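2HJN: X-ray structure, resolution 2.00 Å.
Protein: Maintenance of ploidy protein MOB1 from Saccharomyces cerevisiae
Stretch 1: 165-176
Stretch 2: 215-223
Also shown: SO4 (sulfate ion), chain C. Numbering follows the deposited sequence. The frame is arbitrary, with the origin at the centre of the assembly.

Stretch 1 165-176: FIQRVIQPILRR
Stretch 2 215-223: FELLRPADF

The first stretch is a helix that runs through all of 165-176 and continues beyond it; the second is an irregular strap laid along one side, closing in a 3-10 segment at 220-223. The register is set at two points: the CA atoms of Gln-171 and Leu-217 lie 5.8 Å apart, and those of Arg-175 and Asp-222 lie 6.7 Å apart. Both chains therefore advance in the same general sense. Together they bury 347 Å², mostly by apolar packing, with water-mediated links near the later end.

The helix opens with a wider pi-type turn at 165-170. The O of Phe-165 accepts from Val-169 N at 2.9 Å and from Ile-170 N at 3.2 Å, and Gln-171 N reaches Ile-166 O at 3.0 Å. Phe-165 (chi1 t) stays out of reach of the strap. Ile-166, chi1 m and chi2 t, points toward it and sets CG2 3.6 Å from CD2 of Leu-217. Gln-167, Arg-168 and Val-169 make no contact. Ile-170, with both chi angles m, adds a looser touch, its CG2 4.3 Å from Leu-217 CD1.

Leu-217 is the plug of the design. It follows Glu-216, whose phi/psi of 50/38 is left-handed, and returns to -76/-35 with chi1 m and chi2 t, so that its two methyls reach Ile-166, Ile-170 and Leu-174. Gln-171, chi1 m and chi2 t, lies beside it, its CG 4.1 Å from Leu-217 CB, aliphatic carbon covering aliphatic carbon.

Pro-172 points away from the strap. Its nitrogen has no hydrogen to give to the preceding turn, and the helix kinks here. Regular bonding resumes around it: Leu-174 N to Ile-170 O and Arg-175 N to Gln-171 O are both 2.9 Å, while Arg-176 N to Pro-172 O is 3.0 Å. Ile-173 (m, t) remains buried out of reach.

Leu-174 points toward the strap with chi1 at -84° and chi2 at 20°, between wells. Its CD2 presses to 3.3 Å from Leu-217 CD1, a tight methyl contact, and its CB lies 4.5 Å from Leu-218 CD2. Leu-218 is extended at -127/143, chi1 m and chi2 t.

Arg-175 (chi1 m, chi2 t, chi3 m) spends its aliphatic stem on the strap: CG is 3.7 Å from Leu-218 CD2, and CD is 3.8 Å from Asp-222 OD1. Asp-222, chi1 m, is held in place by its own loop, where Arg-219 N donates to its OD2 at 2.9 Å and Asp-222 N donates to Arg-219 O at 2.7 Å. One water then joins the backbones, donating to Arg-175 O at 2.8 Å and to Asp-222 O at 2.9 Å.

The Arg-175 guanidinium turns to a sulfate, probably from the crystallisation liquor, with NH2 2.5 Å from its O1. Arg-176, chi1 m then t and t, misses the strap but gives the same ion a weak bond, NE to O4 at 3.2 Å.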

ATOM      1  N   PHE A 165      16.836  23.774 -13.541  1.00 25.24           N
ATOM      2  CA  PHE A 165      16.270  22.755 -12.638  1.00 23.87           C
ATOM      3  C   PHE A 165      14.946  22.191 -13.140  1.00 23.79           C
ATOM      4  O   PHE A 165      14.824  20.999 -13.274  1.00 23.82           O
ATOM      5  CB  PHE A 165      16.124  23.295 -11.218  1.00 22.90           C
ATOM      6  CG  PHE A 165      15.548  22.289 -10.216  1.00 22.05           C
ATOM      7  CD1 PHE A 165      16.293  21.163  -9.799  1.00 19.16           C
ATOM      8  CD2 PHE A 165      14.294  22.502  -9.664  1.00 19.51           C
ATOM      9  CE1 PHE A 165      15.773  20.257  -8.874  1.00 19.91           C
ATOM     10  CE2 PHE A 165      13.763  21.599  -8.725  1.00 20.18           C
ATOM     11  CZ  PHE A 165      14.495  20.492  -8.331  1.00 18.44           C
ATOM     12  N   ILE A 166      13.960  23.044 -13.425  1.00 25.15           N
ATOM     13  CA  ILE A 166      12.629  22.540 -13.799  1.00 25.88           C
ATOM     14  C   ILE A 166      12.662  21.740 -15.107  1.00 26.01           C
ATOM     15  O   ILE A 166      12.065  20.679 -15.220  1.00 25.62           O
ATOM     16  CB  ILE A 166      11.618  23.659 -13.882  1.00 25.54           C
ATOM     17  CG1 ILE A 166      11.377  24.199 -12.497  1.00 25.32           C
ATOM     18  CG2 ILE A 166      10.289  23.136 -14.359  1.00 26.04           C
ATOM     19  CD1 ILE A 166      10.797  25.584 -12.493  1.00 29.30           C
ATOM     20  N   GLN A 167      13.413  22.230 -16.083  1.00 26.10           N
ATOM     21  CA  GLN A 167      13.422  21.620 -17.414  1.00 25.50           C
ATOM     22  C   GLN A 167      14.318  20.416 -17.499  1.00 24.39           C
ATOM     23  O   GLN A 167      13.997  19.442 -18.195  1.00 23.54           O
ATOM     24  CB  GLN A 167      13.898  22.652 -18.459  1.00 27.53           C
ATOM     25  CG  GLN A 167      13.054  23.965 -18.487  1.00 32.02           C
ATOM     26  CD  GLN A 167      13.222  24.838 -17.246  1.00 38.74           C
ATOM     27  OE1 GLN A 167      14.331  24.994 -16.692  1.00 40.89           O
ATOM     28  NE2 GLN A 167      12.109  25.423 -16.801  1.00 42.70           N
ATOM     29  N   ARG A 168      15.459  20.488 -16.821  1.00 22.15           N
ATOM     30  CA  ARG A 168      16.500  19.471 -16.935  1.00 21.78           C
ATOM     31  C   ARG A 168      16.405  18.370 -15.874  1.00 21.27           C
ATOM     32  O   ARG A 168      16.973  17.293 -16.052  1.00 20.93           O
ATOM     33  CB  ARG A 168      17.855  20.118 -16.835  1.00 22.71           C
ATOM     34  N   VAL A 169      15.761  18.658 -14.747  1.00 19.82           N
ATOM     35  CA  VAL A 169      15.667  17.646 -13.673  1.00 18.70           C
ATOM     36  C   VAL A 169      14.227  17.214 -13.421  1.00 18.31           C
ATOM     37  O   VAL A 169      13.902  16.011 -13.514  1.00 17.22           O
ATOM     38  CB  VAL A 169      16.272  18.143 -12.346  1.00 19.34           C
ATOM     39  CG1 VAL A 169      16.394  16.968 -11.335  1.00 19.44           C
ATOM     40  CG2 VAL A 169      17.680  18.770 -12.554  1.00 18.59           C
ATOM     41  N   ILE A 170      13.368  18.191 -13.115  1.00 18.00           N
ATOM     42  CA  ILE A 170      11.952  17.913 -12.780  1.00 17.51           C
ATOM     43  C   ILE A 170      11.177  17.246 -13.945  1.00 17.82           C
ATOM     44  O   ILE A 170      10.552  16.160 -13.777  1.00 17.10           O
ATOM     45  CB  ILE A 170      11.226  19.183 -12.212  1.00 17.97           C
ATOM     46  CG1 ILE A 170      11.792  19.631 -10.835  1.00 15.38           C
ATOM     47  CG2 ILE A 170       9.706  18.960 -12.131  1.00 17.62           C
ATOM     48  CD1 ILE A 170      11.429  18.661  -9.599  1.00 11.27           C
ATOM     49  N   GLN A 171      11.243  17.828 -15.136  1.00 17.21           N
ATOM     50  CA  GLN A 171      10.460  17.301 -16.282  1.00 19.63           C
ATOM     51  C   GLN A 171      10.737  15.883 -16.737  1.00 19.59           C
ATOM     52  O   GLN A 171       9.788  15.121 -16.995  1.00 19.86           O
ATOM     53  CB  GLN A 171      10.447  18.275 -17.481  1.00 19.79           C
ATOM     54  CG  GLN A 171       9.325  19.259 -17.362  1.00 22.53           C
ATOM     55  CD  GLN A 171       9.346  20.314 -18.437  1.00 30.07           C
ATOM     56  OE1 GLN A 171       8.609  20.202 -19.420  1.00 33.81           O
ATOM     57  NE2 GLN A 171      10.196  21.342 -18.275  1.00 31.62           N
ATOM     58  N   PRO A 172      12.034  15.508 -16.850  1.00 20.63           N
ATOM     59  CA  PRO A 172      12.407  14.112 -17.125  1.00 19.30           C
ATOM     60  C   PRO A 172      11.890  13.133 -16.035  1.00 18.95           C
ATOM     61  O   PRO A 172      11.343  12.078 -16.377  1.00 17.26           O
ATOM     62  CB  PRO A 172      13.932  14.172 -17.172  1.00 20.99           C
ATOM     63  CG  PRO A 172      14.231  15.715 -17.615  1.00 20.25           C
ATOM     64  CD  PRO A 172      13.210  16.422 -16.816  1.00 19.99           C
ATOM     65  N   ILE A 173      12.005  13.512 -14.761  1.00 17.95           N
ATOM     66  CA  ILE A 173      11.493  12.688 -13.673  1.00 16.70           C
ATOM     67  C   ILE A 173       9.966  12.472 -13.758  1.00 15.65           C
ATOM     68  O   ILE A 173       9.506  11.337 -13.633  1.00 16.07           O
ATOM     69  CB  ILE A 173      11.865  13.260 -12.248  1.00 17.56           C
ATOM     70  CG1 ILE A 173      13.382  13.162 -11.976  1.00 15.83           C
ATOM     71  CG2 ILE A 173      11.163  12.431 -11.145  1.00 17.01           C
ATOM     72  CD1 ILE A 173      13.818  14.072 -10.720  1.00 16.45           C
ATOM     73  N   LEU A 174       9.193  13.547 -13.937  1.00 14.67           N
ATOM     74  CA  LEU A 174       7.726  13.449 -14.135  1.00 17.24           C
ATOM     75  C   LEU A 174       7.346  12.617 -15.361  1.00 16.92           C
ATOM     76  O   LEU A 174       6.465  11.745 -15.262  1.00 16.53           O
ATOM     77  CB  LEU A 174       7.058  14.850 -14.169  1.00 15.78           C
ATOM     78  CG  LEU A 174       6.696  15.537 -12.846  1.00 19.33           C
ATOM     79  CD1 LEU A 174       7.410  15.052 -11.604  1.00 23.02           C
ATOM     80  CD2 LEU A 174       6.666  17.054 -12.884  1.00 19.50           C
ATOM     81  N   ARG A 175       8.041  12.825 -16.501  1.00 17.45           N
ATOM     82  CA  ARG A 175       7.774  12.033 -17.714  1.00 17.92           C
ATOM     83  C   ARG A 175       7.951  10.513 -17.462  1.00 17.04           C
ATOM     84  O   ARG A 175       7.131   9.664 -17.874  1.00 17.13           O
ATOM     85  CB  ARG A 175       8.695  12.470 -18.875  1.00 18.32           C
ATOM     86  CG  ARG A 175       8.275  13.672 -19.652  1.00 18.50           C
ATOM     87  CD  ARG A 175       9.121  13.800 -20.989  1.00 20.66           C
ATOM     88  NE  ARG A 175      10.585  13.595 -20.880  1.00 22.10           N
ATOM     89  CZ  ARG A 175      11.490  14.574 -20.742  1.00 25.39           C
ATOM     90  NH1 ARG A 175      11.120  15.852 -20.638  1.00 26.58           N
ATOM     91  NH2 ARG A 175      12.772  14.280 -20.687  1.00 27.42           N
ATOM     92  N   ARG A 176       9.037  10.157 -16.783  1.00 17.90           N
ATOM     93  CA  ARG A 176       9.268   8.742 -16.408  1.00 16.72           C
ATOM     94  C   ARG A 176       8.280   8.151 -15.366  1.00 16.34           C
ATOM     95  O   ARG A 176       7.768   7.024 -15.542  1.00 15.35           O
ATOM     96  CB  ARG A 176      10.725   8.586 -15.997  1.00 17.92           C
ATOM     97  CG  ARG A 176      11.656   8.980 -17.179  1.00 20.14           C
ATOM     98  CD  ARG A 176      13.137   8.897 -16.820  1.00 23.28           C
ATOM     99  NE  ARG A 176      13.978   9.571 -17.797  1.00 27.67           N
ATOM    100  CZ  ARG A 176      15.302   9.424 -17.875  1.00 32.29           C
ATOM    101  NH1 ARG A 176      15.955   8.603 -17.034  1.00 31.42           N
ATOM    102  NH2 ARG A 176      15.982  10.117 -18.786  1.00 34.84           N
ATOM    103  N   PHE A 215       1.861  23.876 -14.031  1.00 30.53           N
ATOM    104  CA  PHE A 215       3.216  24.348 -14.314  1.00 30.26           C
ATOM    105  C   PHE A 215       3.723  24.011 -15.703  1.00 30.67           C
ATOM    106  O   PHE A 215       4.905  24.208 -15.994  1.00 30.62           O
ATOM    107  CB  PHE A 215       4.175  23.829 -13.232  1.00 29.16           C
ATOM    108  CG  PHE A 215       3.823  24.309 -11.872  1.00 28.04           C
ATOM    109  CD1 PHE A 215       4.179  25.597 -11.461  1.00 22.34           C
ATOM    110  CD2 PHE A 215       3.080  23.500 -11.008  1.00 26.24           C
ATOM    111  CE1 PHE A 215       3.852  26.032 -10.206  1.00 22.27           C
ATOM    112  CE2 PHE A 215       2.735  23.952  -9.754  1.00 25.04           C
ATOM    113  CZ  PHE A 215       3.122  25.230  -9.346  1.00 26.48           C
ATOM    114  N   GLU A 216       2.828  23.505 -16.549  1.00 30.69           N
ATOM    115  CA  GLU A 216       3.136  22.997 -17.897  1.00 31.96           C
ATOM    116  C   GLU A 216       4.298  21.996 -18.017  1.00 31.20           C
ATOM    117  O   GLU A 216       5.036  22.003 -18.993  1.00 31.38           O
ATOM    118  CB  GLU A 216       3.176  24.079 -19.027  1.00 31.79           C
ATOM    119  CG  GLU A 216       2.928  25.530 -18.711  1.00 34.34           C
ATOM    120  CD  GLU A 216       3.279  26.456 -19.922  1.00 35.55           C
ATOM    121  OE1 GLU A 216       2.497  26.505 -20.909  1.00 38.61           O
ATOM    122  OE2 GLU A 216       4.355  27.112 -19.888  1.00 40.33           O
ATOM    123  N   LEU A 217       4.419  21.106 -17.035  1.00 30.46           N
ATOM    124  CA  LEU A 217       5.480  20.114 -16.997  1.00 29.08           C
ATOM    125  C   LEU A 217       5.216  18.961 -17.988  1.00 29.66           C
ATOM    126  O   LEU A 217       6.143  18.403 -18.590  1.00 29.03           O
ATOM    127  CB  LEU A 217       5.650  19.593 -15.547  1.00 29.01           C
ATOM    128  CG  LEU A 217       5.810  20.695 -14.472  1.00 27.31           C
ATOM    129  CD1 LEU A 217       5.668  20.196 -13.033  1.00 26.62           C
ATOM    130  CD2 LEU A 217       7.082  21.455 -14.639  1.00 26.18           C
ATOM    131  N   LEU A 218       3.947  18.616 -18.156  1.00 30.02           N
ATOM    132  CA  LEU A 218       3.539  17.530 -19.044  1.00 31.19           C
ATOM    133  C   LEU A 218       2.509  18.021 -20.005  1.00 32.45           C
ATOM    134  O   LEU A 218       1.630  18.824 -19.655  1.00 33.08           O
ATOM    135  CB  LEU A 218       2.926  16.353 -18.273  1.00 29.91           C
ATOM    136  CG  LEU A 218       3.840  15.473 -17.432  1.00 30.03           C
ATOM    137  CD1 LEU A 218       3.015  14.259 -17.019  1.00 28.45           C
ATOM    138  CD2 LEU A 218       5.108  15.019 -18.191  1.00 26.85           C
ATOM    139  N   ARG A 219       2.619  17.499 -21.213  1.00 33.48           N
ATOM    140  CA  ARG A 219       1.764  17.889 -22.292  1.00 34.99           C
ATOM    141  C   ARG A 219       0.968  16.658 -22.697  1.00 34.97           C
ATOM    142  O   ARG A 219       1.397  15.526 -22.419  1.00 34.02           O
ATOM    143  CB  ARG A 219       2.610  18.435 -23.447  1.00 35.47           C
ATOM    144  CG  ARG A 219       3.618  17.434 -24.006  1.00 38.45           C
ATOM    145  CD  ARG A 219       4.858  18.148 -24.552  1.00 44.67           C
ATOM    146  NE  ARG A 219       4.507  18.978 -25.705  1.00 49.96           N
ATOM    147  CZ  ARG A 219       4.434  18.538 -26.960  1.00 51.37           C
ATOM    148  NH1 ARG A 219       4.709  17.262 -27.246  1.00 51.68           N
ATOM    149  NH2 ARG A 219       4.093  19.388 -27.927  1.00 52.75           N
ATOM    150  N   PRO A 220      -0.206  16.879 -23.321  1.00 34.81           N
ATOM    151  CA  PRO A 220      -1.129  15.835 -23.767  1.00 34.83           C
ATOM    152  C   PRO A 220      -0.478  14.593 -24.400  1.00 35.06           C
ATOM    153  O   PRO A 220      -0.815  13.465 -24.016  1.00 36.13           O
ATOM    154  CB  PRO A 220      -2.063  16.594 -24.736  1.00 34.91           C
ATOM    155  CG  PRO A 220      -2.157  17.927 -24.103  1.00 33.51           C
ATOM    156  CD  PRO A 220      -0.747  18.229 -23.609  1.00 35.23           C
ATOM    157  N   ALA A 221       0.469  14.790 -25.311  1.00 34.89           N
ATOM    158  CA  ALA A 221       1.339  13.692 -25.824  1.00 34.46           C
ATOM    159  C   ALA A 221       2.135  12.842 -24.784  1.00 34.44           C
ATOM    160  O   ALA A 221       2.446  11.678 -25.051  1.00 35.18           O
ATOM    161  CB  ALA A 221       2.329  14.258 -26.855  1.00 34.68           C
ATOM    162  N   ASP A 222       2.523  13.433 -23.651  1.00 33.06           N
ATOM    163  CA  ASP A 222       3.237  12.679 -22.595  1.00 32.25           C
ATOM    164  C   ASP A 222       2.373  11.645 -21.890  1.00 30.97           C
ATOM    165  O   ASP A 222       2.899  10.726 -21.245  1.00 31.09           O
ATOM    166  CB  ASP A 222       3.853  13.612 -21.567  1.00 31.27           C
ATOM    167  CG  ASP A 222       4.902  14.539 -22.175  1.00 33.67           C
ATOM    168  OD1 ASP A 222       5.797  14.022 -22.887  1.00 33.67           O
ATOM    169  OD2 ASP A 222       4.830  15.768 -21.925  1.00 34.25           O
ATOM    170  N   PHE A 223       1.061  11.787 -22.035  1.00 30.13           N
ATOM    171  CA  PHE A 223       0.082  10.867 -21.454  1.00 29.42           C
ATOM    172  C   PHE A 223      -0.197   9.552 -22.194  1.00 28.57           C
ATOM    173  O   PHE A 223      -0.872   8.696 -21.654  1.00 28.17           O
ATOM    174  CB  PHE A 223      -1.260  11.572 -21.263  1.00 30.36           C
ATOM    175  CG  PHE A 223      -1.183  12.845 -20.490  1.00 31.93           C
ATOM    176  CD1 PHE A 223      -1.981  13.929 -20.853  1.00 33.63           C
ATOM    177  CD2 PHE A 223      -0.337  12.972 -19.397  1.00 33.16           C
ATOM    178  CE1 PHE A 223      -1.929  15.112 -20.137  1.00 33.20           C
ATOM    179  CE2 PHE A 223      -0.279  14.176 -18.670  1.00 33.52           C
ATOM    180  CZ  PHE A 223      -1.076  15.236 -19.048  1.00 33.29           C
TER
HETATM  181  S   SO4 C 316      12.944  10.590 -21.470  1.00 34.19           S
HETATM  182  O1  SO4 C 316      12.955  11.775 -20.605  1.00 36.56           O
HETATM  183  O2  SO4 C 316      11.754  10.716 -22.330  1.00 35.14           O
HETATM  184  O3  SO4 C 316      14.193  10.415 -22.192  1.00 36.77           O
HETATM  185  O4  SO4 C 316      12.831   9.333 -20.753  1.00 37.16           O
HETATM  186  O   HOH W   1       5.616  10.461 -20.130  1.00 29.45           O
HETATM  187  O   HOH W   2       7.767  16.499 -20.923  1.00 42.44           O